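Beta-galactosidase (Bacteroides thetaiotaomicron, PDB 5MUI) probably acts as an arabinofuranosidase that removes L-arabinofuranose from the plant pectin rhamnogalacturonan II, and binds a glycan in its pocket. Local coordinates at residues A[147-152]-A[206-211]; A[329-334]-A[349-354]. All coordinates share one frame; numbering follows the deposited sequence.

In the fold
Five four-stranded antiparallel sheets make this chain a five-bladed beta-propeller. Contact 1 lies nearer the centre of the chain and is wholly buried. It sets 147-152 of one blade against 206-211 of the next, joined by hydroxyls, two waters and a few apolar contacts. Contact 2 lies within a single blade. It is a hairpin pairing held by backbone bonds, with a bulge and a more exposed end at Glu329 and Asn353. The two share no strand. The centres of contact 1 and contact 2 are 23 Å apart, and the nearest atoms of contact 1 and contact 2 are about 7 Å apart, without touching. Both reach the same beta-L-arabinofuranose, Tyr206 from contact 1 and Lys334 from contact 2.

Contact 1 (A[147-152]-A[206-211]); sequences WMTYIG and YKSTVY. With FUB (beta-L-arabinofuranose), chain B; 8PK (4-O-[(1R)-1-hydroxyethyl]-2-O-methyl-alpha-L-fucopyranose), chain C.
Thr149 and Ser208 point at each other across the gap between two antiparallel strands. Their hydroxyls are hydrogen-bonded, Thr149 OG1 to Ser208 OG at 2.9 Å. Both oxygens sit between the backbone N and the carbonyl carbon of their own residue (chi1 53° and 51°), which brings them together in the middle of the gap. The methyl of Thr149 goes another way. Its CG2 lies 3.7 Å from CG2 of Val210, and these two side chains cross at about a right angle.

The strand axes stay 6.4 Å apart, wider than a paired sheet, and two waters fill in. One water sits 2.8 Å from Thr149 OG1 and takes the backbone N-H of Val210. The other lies 2.6 Å from Ser208 OG and donates to Tyr206 O at 2.8 Å. It also gives a weak bond to Tyr150 O. Each buried hydroxyl therefore has the other hydroxyl and a water as partners. Beyond the waters, Ile151 lays its CG1 3.5 Å from Tyr206 O, and its CD1 reaches on to the backbone of Lys207.

The Tyr206 side chain turns from the strand gap into the glycan pocket. Beta-L-arabinofuranose lies over one face of its ring, with C2 of the sugar 3.8 Å above the plane and toward the rim. The phenol oxygen of Tyr206 approaches the methylated fucose unit.

The contact joins two neighbouring propeller blades. Strand 146-153 is paired within its own sheet to 121-126 and 166-172, through backbone bonds such as Thr149 with Phe125 and Met148 with Ala170. Strand 204-212 is the first of the next blade, with 222-231 beside it. Ser208 touches Val167 of the one blade and Met224 and Tyr226 of the other.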
ATOM      1  N   TRP A 147     -13.776  -1.536   8.059  1.00 19.46           N
ATOM      2  CA  TRP A 147     -13.857  -1.617   6.575  1.00 19.86           C
ATOM      3  C   TRP A 147     -12.461  -1.849   5.980  1.00 19.37           C
ATOM      4  O   TRP A 147     -11.453  -1.563   6.635  1.00 18.17           O
ATOM      5  CB  TRP A 147     -14.490  -0.331   6.003  1.00 19.57           C
ATOM      6  CG  TRP A 147     -15.910  -0.106   6.504  1.00 20.37           C
ATOM      7  CD1 TRP A 147     -16.272   0.438   7.705  1.00 21.07           C
ATOM      8  CD2 TRP A 147     -17.128  -0.463   5.842  1.00 21.42           C
ATOM      9  NE1 TRP A 147     -17.642   0.448   7.828  1.00 21.12           N
ATOM     10  CE2 TRP A 147     -18.193  -0.096   6.701  1.00 21.31           C
ATOM     11  CE3 TRP A 147     -17.429  -1.043   4.594  1.00 21.02           C
ATOM     12  CZ2 TRP A 147     -19.531  -0.294   6.362  1.00 21.95           C
ATOM     13  CZ3 TRP A 147     -18.765  -1.272   4.264  1.00 22.25           C
ATOM     14  CH2 TRP A 147     -19.809  -0.890   5.150  1.00 23.07           C
ATOM     15  N   MET A 148     -12.420  -2.349   4.745  1.00 18.81           N
ATOM     16  CA  MET A 148     -11.156  -2.707   4.058  1.00 20.75           C
ATOM     17  C   MET A 148     -11.435  -2.680   2.584  1.00 19.75           C
ATOM     18  O   MET A 148     -12.520  -3.111   2.184  1.00 23.81           O
ATOM     19  CB  MET A 148     -10.714  -4.110   4.499  1.00 23.76           C
ATOM     20  CG  MET A 148      -9.594  -4.768   3.708  1.00 27.44           C
ATOM     21  SD  MET A 148      -9.217  -6.451   4.310  1.00 34.40           S
ATOM     22  CE  MET A 148     -10.771  -7.287   4.133  1.00 41.27           C
ATOM     23  N   THR A 149     -10.532  -2.143   1.775  1.00 18.28           N
ATOM     24  CA  THR A 149     -10.631  -2.340   0.317  1.00 17.45           C
ATOM     25  C   THR A 149      -9.619  -3.387  -0.132  1.00 19.11           C
ATOM     26  O   THR A 149      -8.724  -3.764   0.641  1.00 19.45           O
ATOM     27  CB  THR A 149     -10.467  -1.053  -0.497  1.00 17.12           C
ATOM     28  OG1 THR A 149      -9.265  -0.405  -0.109  1.00 18.05           O
ATOM     29  CG2 THR A 149     -11.649  -0.130  -0.256  1.00 18.24           C
ATOM     30  N   TYR A 150      -9.782  -3.904  -1.353  1.00 17.13           N
ATOM     31  CA  TYR A 150      -8.866  -4.950  -1.814  1.00 16.61           C
ATOM     32  C   TYR A 150      -8.690  -5.012  -3.343  1.00 17.13           C
ATOM     33  O   TYR A 150      -9.501  -4.450  -4.113  1.00 18.15           O
ATOM     34  CB  TYR A 150      -9.262  -6.325  -1.212  1.00 16.64           C
ATOM     35  CG  TYR A 150     -10.606  -6.904  -1.628  1.00 16.92           C
ATOM     36  CD1 TYR A 150     -11.754  -6.661  -0.891  1.00 18.45           C
ATOM     37  CD2 TYR A 150     -10.711  -7.777  -2.726  1.00 18.15           C
ATOM     38  CE1 TYR A 150     -12.982  -7.234  -1.248  1.00 18.51           C
ATOM     39  CE2 TYR A 150     -11.921  -8.342  -3.078  1.00 18.03           C
ATOM     40  CZ  TYR A 150     -13.054  -8.084  -2.316  1.00 19.13           C
ATOM     41  OH  TYR A 150     -14.252  -8.643  -2.672  1.00 18.78           O
ATOM     42  N   ILE A 151      -7.565  -5.609  -3.738  1.00 17.48           N
ATOM     43  CA  ILE A 151      -7.279  -5.987  -5.114  1.00 19.71           C
ATOM     44  C   ILE A 151      -7.981  -7.343  -5.361  1.00 19.57           C
ATOM     45  O   ILE A 151      -7.663  -8.347  -4.675  1.00 18.85           O
ATOM     46  CB  ILE A 151      -5.760  -6.162  -5.313  1.00 23.04           C
ATOM     47  CG1 ILE A 151      -5.052  -4.817  -5.367  1.00 24.05           C
ATOM     48  CG2 ILE A 151      -5.461  -6.901  -6.622  1.00 27.26           C
ATOM     49  CD1 ILE A 151      -3.535  -4.932  -5.302  1.00 24.70           C
ATOM     50  N   GLY A 152      -8.933  -7.377  -6.294  1.00 18.34           N
ATOM     51  CA  GLY A 152      -9.690  -8.589  -6.579  1.00 17.74           C
ATOM     52  C   GLY A 152      -9.716  -8.979  -8.046  1.00 18.49           C
ATOM     53  O   GLY A 152      -9.625  -8.124  -8.943  1.00 17.97           O
ATOM     54  N   TYR A 206      -4.986  -1.223  -9.115  1.00 18.88           N
ATOM     55  CA  TYR A 206      -4.077  -1.804  -8.149  1.00 20.35           C
ATOM     56  C   TYR A 206      -4.472  -1.418  -6.720  1.00 19.32           C
ATOM     57  O   TYR A 206      -5.644  -1.542  -6.376  1.00 19.15           O
ATOM     58  CB  TYR A 206      -2.639  -1.440  -8.488  1.00 21.14           C
ATOM     59  CG  TYR A 206      -2.079  -2.049  -9.736  1.00 23.00           C
ATOM     60  CD1 TYR A 206      -1.752  -3.421  -9.797  1.00 24.19           C
ATOM     61  CD2 TYR A 206      -1.829  -1.247 -10.864  1.00 24.82           C
ATOM     62  CE1 TYR A 206      -1.204  -3.975 -10.962  1.00 26.13           C
ATOM     63  CE2 TYR A 206      -1.289  -1.792 -12.017  1.00 27.19           C
ATOM     64  CZ  TYR A 206      -0.982  -3.136 -12.070  1.00 25.03           C
ATOM     65  OH  TYR A 206      -0.423  -3.585 -13.250  1.00 29.91           O
ATOM     66  N   LYS A 207      -3.522  -1.006  -5.876  1.00 18.16           N
ATOM     67  CA  LYS A 207      -3.813  -0.678  -4.466  1.00 18.53           C
ATOM     68  C   LYS A 207      -4.763   0.516  -4.292  1.00 17.65           C
ATOM     69  O   LYS A 207      -4.677   1.498  -5.045  1.00 17.57           O
ATOM     70  CB  LYS A 207      -2.504  -0.407  -3.682  1.00 19.59           C
ATOM     71  CG  LYS A 207      -2.798   0.028  -2.244  1.00 21.53           C
ATOM     72  CD  LYS A 207      -1.607   0.099  -1.340  1.00 25.30           C
ATOM     73  CE  LYS A 207      -2.100   0.480   0.059  1.00 27.61           C
ATOM     74  NZ  LYS A 207      -0.925   0.421   0.949  1.00 30.38           N
ATOM     75  N   SER A 208      -5.653   0.424  -3.298  1.00 17.16           N
ATOM     76  CA  SER A 208      -6.517   1.529  -2.881  1.00 17.96           C
ATOM     77  C   SER A 208      -6.478   1.693  -1.377  1.00 19.29           C
ATOM     78  O   SER A 208      -6.252   0.716  -0.645  1.00 18.94           O
ATOM     79  CB  SER A 208      -7.971   1.282  -3.296  1.00 18.46           C
ATOM     80  OG  SER A 208      -8.414  -0.006  -2.873  1.00 17.76           O
ATOM     81  N   THR A 209      -6.683   2.924  -0.907  1.00 19.46           N
ATOM     82  CA  THR A 209      -6.932   3.175   0.515  1.00 20.50           C
ATOM     83  C   THR A 209      -8.054   4.204   0.633  1.00 19.99           C
ATOM     84  O   THR A 209      -8.039   5.206  -0.061  1.00 19.13           O
ATOM     85  CB  THR A 209      -5.708   3.731   1.298  1.00 24.46           C
ATOM     86  OG1 THR A 209      -4.615   2.830   1.207  1.00 32.63           O
ATOM     87  CG2 THR A 209      -6.030   3.844   2.776  1.00 25.29           C
ATOM     88  N   VAL A 210      -8.981   3.965   1.547  1.00 19.43           N
ATOM     89  CA  VAL A 210     -10.082   4.922   1.824  1.00 19.06           C
ATOM     90  C   VAL A 210      -9.881   5.654   3.169  1.00 19.10           C
ATOM     91  O   VAL A 210      -9.648   5.019   4.190  1.00 19.44           O
ATOM     92  CB  VAL A 210     -11.452   4.243   1.828  1.00 18.34           C
ATOM     93  CG1 VAL A 210     -12.556   5.268   2.149  1.00 17.96           C
ATOM     94  CG2 VAL A 210     -11.741   3.523   0.505  1.00 18.80           C
ATOM     95  N   TYR A 211      -9.993   6.987   3.122  1.00 19.59           N
ATOM     96  CA  TYR A 211      -9.846   7.874   4.269  1.00 21.27           C
ATOM     97  C   TYR A 211     -11.195   8.536   4.593  1.00 22.06           C
ATOM     98  O   TYR A 211     -11.985   8.783   3.693  1.00 21.11           O
ATOM     99  CB  TYR A 211      -8.811   8.953   3.943  1.00 21.35           C
ATOM    100  CG  TYR A 211      -7.443   8.372   3.636  1.00 21.23           C
ATOM    101  CD1 TYR A 211      -6.606   7.939   4.659  1.00 20.60           C
ATOM    102  CD2 TYR A 211      -7.016   8.205   2.316  1.00 22.76           C
ATOM    103  CE1 TYR A 211      -5.364   7.381   4.379  1.00 21.29           C
ATOM    104  CE2 TYR A 211      -5.783   7.646   2.018  1.00 21.75           C
ATOM    105  CZ  TYR A 211      -4.940   7.253   3.050  1.00 22.02           C
ATOM    106  OH  TYR A 211      -3.699   6.691   2.731  1.00 20.75           O
TER
HETATM  107  O5  FUB B   6       1.585  -3.059  -4.057  1.00 30.64           O
HETATM  108  C5  FUB B   6       0.601  -3.735  -4.872  1.00 29.84           C
HETATM  109  C4  FUB B   6       0.610  -3.397  -6.370  1.00 28.02           C
HETATM  110  O4  FUB B   6       1.362  -4.360  -7.136  1.00 28.27           O
HETATM  111  C3  FUB B   6       1.166  -2.052  -6.780  1.00 26.15           C
HETATM  112  O3  FUB B   6       0.207  -0.996  -6.599  1.00 28.39           O
HETATM  113  C2  FUB B   6       1.523  -2.305  -8.249  1.00 26.11           C
HETATM  114  O2  FUB B   6       2.508  -1.398  -8.770  1.00 25.39           O
HETATM  115  C1  FUB B   6       1.950  -3.776  -8.307  1.00 25.59           C
HETATM  116  O9  8PK C   8      -2.398  -6.748 -19.274  1.00 51.71           O
HETATM  117  C8  8PK C   8      -2.480  -5.796 -18.220  1.00 47.91           C
HETATM  118  C10 8PK C   8      -3.732  -6.079 -17.390  1.00 46.13           C
HETATM  119  O4  8PK C   8      -1.291  -5.850 -17.414  1.00 44.86           O
HETATM  120  C4  8PK C   8      -0.048  -5.574 -18.101  1.00 41.08           C
HETATM  121  C5  8PK C   8       1.061  -6.391 -17.437  1.00 40.60           C
HETATM  122  C6  8PK C   8       0.634  -7.849 -17.296  1.00 43.60           C
HETATM  123  O5  8PK C   8       1.393  -5.898 -16.123  1.00 38.56           O
HETATM  124  C3  8PK C   8       0.301  -4.084 -18.073  1.00 40.44           C
HETATM  125  O3  8PK C   8      -0.737  -3.302 -18.672  1.00 39.45           O
HETATM  126  C2  8PK C   8       0.550  -3.644 -16.627  1.00 40.50           C
HETATM  127  O2  8PK C   8       0.847  -2.223 -16.554  1.00 41.61           O
HETATM  128  C7  8PK C   8      -0.266  -1.393 -16.189  1.00 40.90           C
HETATM  129  C1  8PK C   8       1.686  -4.504 -16.028  1.00 39.02           C
HETATM  130  O   HOH W   1      -8.764   0.988   2.284  1.00 20.80           O
HETATM  131  O   HOH W   2      -7.594  -1.965  -4.367  1.00 21.44           O

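Contact 2 (A[329-334]-A[349-354]); sequences ELFAHK and CAVNNA. With RAM (alpha-L-rhamnopyranose), chain D; FUB (beta-L-arabinofuranose), chain B.
The imidazole of His333 meets Cys349 O at its edge and is sandwiched on both faces. Lys334 CE lies over one face, and Phe331 CB over the centre of the opposite one. ND1 of His333 gives a hydrogen bond to Cys349 O at 3.0 Å, with CG turned between the backbone N and the carbonyl carbon (chi1 74°). The backbone N of His333 reaches the same oxygen from the other side of its carbonyl plane. At the far edge NE2 bonds almost straight (178°) to O4 of rhamnose, 2.6 Å away. An alanine in place of His333 would probably leave this rhamnose hydroxyl without its ring partner and open a gap between Phe331 and Lys334.

The Phe331 ring has rhamnose C6 on one face and Leu330 CG on the other. The Val351 side chain runs beside that of Phe331 and points the same way. Farther out, the carboxylate of Glu329 stacks on the amide of Asn353, the planes 18° apart, while Glu329 OE2 accepts from Asn353 N at 2.9 Å.

Lys334 NZ holds arabinofuranose O5 at 2.7 Å and rhamnose O3 at 2.8 Å, and also pairs with Asp61.

Leu330 N and Phe331 N both bond to Val351 O, a classic beta bulge where the pairing begins. The hairpin of 331-340 and 343-351 belongs to the blade completed by 357-363, whose Arg357 touches Cys349 and Val351, and by 45-51 from the N-terminal part of the chain.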
ATOM      1  N   GLU A 329      18.311  -5.726  -2.256  1.00 22.40           N
ATOM      2  CA  GLU A 329      19.260  -5.301  -3.265  1.00 23.58           C
ATOM      3  C   GLU A 329      18.664  -4.984  -4.621  1.00 22.65           C
ATOM      4  O   GLU A 329      19.273  -4.245  -5.381  1.00 21.90           O
ATOM      5  CB  GLU A 329      20.385  -6.357  -3.409  1.00 26.60           C
ATOM      6  CG  GLU A 329      19.928  -7.674  -4.020  1.00 28.65           C
ATOM      7  CD  GLU A 329      20.963  -8.783  -3.926  1.00 33.83           C
ATOM      8  OE1 GLU A 329      22.165  -8.477  -3.719  1.00 35.65           O
ATOM      9  OE2 GLU A 329      20.560  -9.959  -4.068  1.00 31.12           O
ATOM     10  N   LEU A 330      17.484  -5.520  -4.930  1.00 20.90           N
ATOM     11  CA  LEU A 330      16.788  -5.232  -6.179  1.00 20.99           C
ATOM     12  C   LEU A 330      15.724  -4.125  -6.015  1.00 20.27           C
ATOM     13  O   LEU A 330      15.768  -3.103  -6.737  1.00 18.25           O
ATOM     14  CB  LEU A 330      16.179  -6.517  -6.787  1.00 22.15           C
ATOM     15  CG  LEU A 330      15.366  -6.345  -8.080  1.00 22.04           C
ATOM     16  CD1 LEU A 330      16.217  -5.778  -9.214  1.00 23.49           C
ATOM     17  CD2 LEU A 330      14.676  -7.645  -8.474  1.00 22.97           C
ATOM     18  N   PHE A 331      14.768  -4.331  -5.107  1.00 17.82           N
ATOM     19  CA  PHE A 331      13.703  -3.361  -4.867  1.00 18.64           C
ATOM     20  C   PHE A 331      13.609  -3.112  -3.372  1.00 18.03           C
ATOM     21  O   PHE A 331      13.630  -4.065  -2.594  1.00 17.14           O
ATOM     22  CB  PHE A 331      12.294  -3.838  -5.291  1.00 20.35           C
ATOM     23  CG  PHE A 331      12.113  -4.215  -6.747  1.00 20.27           C
ATOM     24  CD1 PHE A 331      12.702  -3.524  -7.774  1.00 22.01           C
ATOM     25  CD2 PHE A 331      11.201  -5.225  -7.068  1.00 21.99           C
ATOM     26  CE1 PHE A 331      12.448  -3.883  -9.095  1.00 23.78           C
ATOM     27  CE2 PHE A 331      10.959  -5.601  -8.378  1.00 24.49           C
ATOM     28  CZ  PHE A 331      11.593  -4.928  -9.398  1.00 23.76           C
ATOM     29  N   ALA A 332      13.441  -1.845  -2.990  1.00 18.01           N
ATOM     30  CA  ALA A 332      13.145  -1.451  -1.613  1.00 17.97           C
ATOM     31  C   ALA A 332      12.021  -0.421  -1.681  1.00 19.63           C
ATOM     32  O   ALA A 332      12.265   0.766  -1.954  1.00 21.42           O
ATOM     33  CB  ALA A 332      14.383  -0.888  -0.927  1.00 18.85           C
ATOM     34  N   HIS A 333      10.799  -0.904  -1.489  1.00 18.61           N
ATOM     35  CA  HIS A 333       9.622  -0.238  -2.000  1.00 19.87           C
ATOM     36  C   HIS A 333       8.319  -0.601  -1.323  1.00 19.78           C
ATOM     37  O   HIS A 333       8.181  -1.688  -0.781  1.00 19.06           O
ATOM     38  CB  HIS A 333       9.540  -0.422  -3.528  1.00 20.07           C
ATOM     39  CG  HIS A 333       9.129  -1.789  -3.995  1.00 20.16           C
ATOM     40  ND1 HIS A 333       9.282  -2.932  -3.235  1.00 20.03           N
ATOM     41  CD2 HIS A 333       8.555  -2.184  -5.168  1.00 20.59           C
ATOM     42  CE1 HIS A 333       8.814  -3.973  -3.919  1.00 20.88           C
ATOM     43  NE2 HIS A 333       8.375  -3.550  -5.100  1.00 21.09           N
ATOM     44  N   LYS A 334       7.369   0.338  -1.404  1.00 20.69           N
ATOM     45  CA  LYS A 334       6.046   0.283  -0.794  1.00 21.98           C
ATOM     46  C   LYS A 334       6.157   0.692   0.692  1.00 21.75           C
ATOM     47  O   LYS A 334       7.165   0.398   1.329  1.00 21.19           O
ATOM     48  CB  LYS A 334       5.357  -1.061  -1.038  1.00 24.25           C
ATOM     49  CG  LYS A 334       5.353  -1.413  -2.526  1.00 25.63           C
ATOM     50  CD  LYS A 334       4.637  -2.707  -2.778  1.00 27.60           C
ATOM     51  CE  LYS A 334       4.749  -3.122  -4.236  1.00 27.10           C
ATOM     52  NZ  LYS A 334       3.954  -4.350  -4.493  1.00 27.43           N
ATOM     53  N   CYS A 349       8.522  -3.314   1.446  1.00 18.33           N
ATOM     54  CA  CYS A 349       8.708  -4.615   0.799  1.00 17.98           C
ATOM     55  C   CYS A 349      10.124  -4.695   0.217  1.00 18.93           C
ATOM     56  O   CYS A 349      10.517  -3.872  -0.643  1.00 16.45           O
ATOM     57  CB  CYS A 349       7.656  -4.852  -0.273  1.00 18.81           C
ATOM     58  SG  CYS A 349       7.872  -6.398  -1.190  1.00 22.29           S
ATOM     59  N   ALA A 350      10.874  -5.671   0.733  1.00 18.10           N
ATOM     60  CA  ALA A 350      12.242  -5.960   0.333  1.00 17.27           C
ATOM     61  C   ALA A 350      12.275  -7.093  -0.678  1.00 17.52           C
ATOM     62  O   ALA A 350      11.722  -8.178  -0.397  1.00 18.23           O
ATOM     63  CB  ALA A 350      13.040  -6.347   1.557  1.00 17.98           C
ATOM     64  N   VAL A 351      12.929  -6.862  -1.824  1.00 17.61           N
ATOM     65  CA  VAL A 351      13.126  -7.890  -2.863  1.00 18.18           C
ATOM     66  C   VAL A 351      14.612  -7.968  -3.235  1.00 18.90           C
ATOM     67  O   VAL A 351      15.243  -6.937  -3.464  1.00 18.41           O
ATOM     68  CB  VAL A 351      12.295  -7.608  -4.134  1.00 18.95           C
ATOM     69  CG1 VAL A 351      12.423  -8.748  -5.143  1.00 20.76           C
ATOM     70  CG2 VAL A 351      10.812  -7.416  -3.782  1.00 19.42           C
ATOM     71  N   ASN A 352      15.170  -9.175  -3.300  1.00 18.68           N
ATOM     72  CA  ASN A 352      16.590  -9.329  -3.646  1.00 19.75           C
ATOM     73  C   ASN A 352      16.764  -9.808  -5.102  1.00 20.82           C
ATOM     74  O   ASN A 352      15.788  -9.882  -5.850  1.00 18.16           O
ATOM     75  CB  ASN A 352      17.332 -10.185  -2.582  1.00 20.30           C
ATOM     76  CG  ASN A 352      16.854 -11.624  -2.538  1.00 20.51           C
ATOM     77  OD1 ASN A 352      16.185 -12.089  -3.468  1.00 20.99           O
ATOM     78  ND2 ASN A 352      17.175 -12.339  -1.451  1.00 21.83           N
ATOM     79  N   ASN A 353      18.011 -10.113  -5.519  1.00 23.80           N
ATOM     80  CA  ASN A 353      18.288 -10.494  -6.939  1.00 25.46           C
ATOM     81  C   ASN A 353      17.776 -11.885  -7.283  1.00 26.06           C
ATOM     82  O   ASN A 353      17.522 -12.158  -8.457  1.00 25.45           O
ATOM     83  CB  ASN A 353      19.806 -10.418  -7.276  1.00 26.94           C
ATOM     84  CG  ASN A 353      20.296  -9.007  -7.519  1.00 28.21           C
ATOM     85  OD1 ASN A 353      19.536  -8.128  -7.918  1.00 30.34           O
ATOM     86  ND2 ASN A 353      21.594  -8.784  -7.296  1.00 31.56           N
ATOM     87  N   ALA A 354      17.626 -12.744  -6.275  1.00 23.94           N
ATOM     88  CA  ALA A 354      16.906 -14.029  -6.413  1.00 26.24           C
ATOM     89  C   ALA A 354      15.359 -13.899  -6.495  1.00 26.32           C
ATOM     90  O   ALA A 354      14.643 -14.890  -6.690  1.00 24.83           O
ATOM     91  CB  ALA A 354      17.281 -14.946  -5.262  1.00 27.50           C
TER
HETATM   92  C1  RAM D   5       4.627  -4.637 -10.197  1.00 24.22           C
HETATM   93  C2  RAM D   5       4.064  -5.054  -8.820  1.00 23.48           C
HETATM   94  C3  RAM D   5       5.190  -5.598  -7.945  1.00 23.60           C
HETATM   95  C4  RAM D   5       6.296  -4.540  -7.781  1.00 22.69           C
HETATM   96  C5  RAM D   5       6.767  -4.038  -9.170  1.00 23.45           C
HETATM   97  C6  RAM D   5       7.700  -2.830  -9.066  1.00 22.33           C
HETATM   98  O2  RAM D   5       3.391  -3.993  -8.291  1.00 24.90           O
HETATM   99  O3  RAM D   5       4.604  -5.970  -6.677  1.00 22.21           O
HETATM  100  O4  RAM D   5       7.396  -5.072  -7.000  1.00 22.81           O
HETATM  101  O5  RAM D   5       5.669  -3.656 -10.013  1.00 21.27           O
HETATM  102  O5  FUB B   6       1.585  -3.059  -4.057  1.00 30.64           O
HETATM  103  C5  FUB B   6       0.601  -3.735  -4.872  1.00 29.84           C
HETATM  104  C4  FUB B   6       0.610  -3.397  -6.370  1.00 28.02           C
HETATM  105  O4  FUB B   6       1.362  -4.360  -7.136  1.00 28.27           O
HETATM  106  C3  FUB B   6       1.166  -2.052  -6.780  1.00 26.15           C
HETATM  107  O3  FUB B   6       0.207  -0.996  -6.599  1.00 28.39           O
HETATM  108  C2  FUB B   6       1.523  -2.305  -8.249  1.00 26.11           C
HETATM  109  O2  FUB B   6       2.508  -1.398  -8.770  1.00 25.39           O
HETATM  110  C1  FUB B   6       1.950  -3.776  -8.307  1.00 25.59           C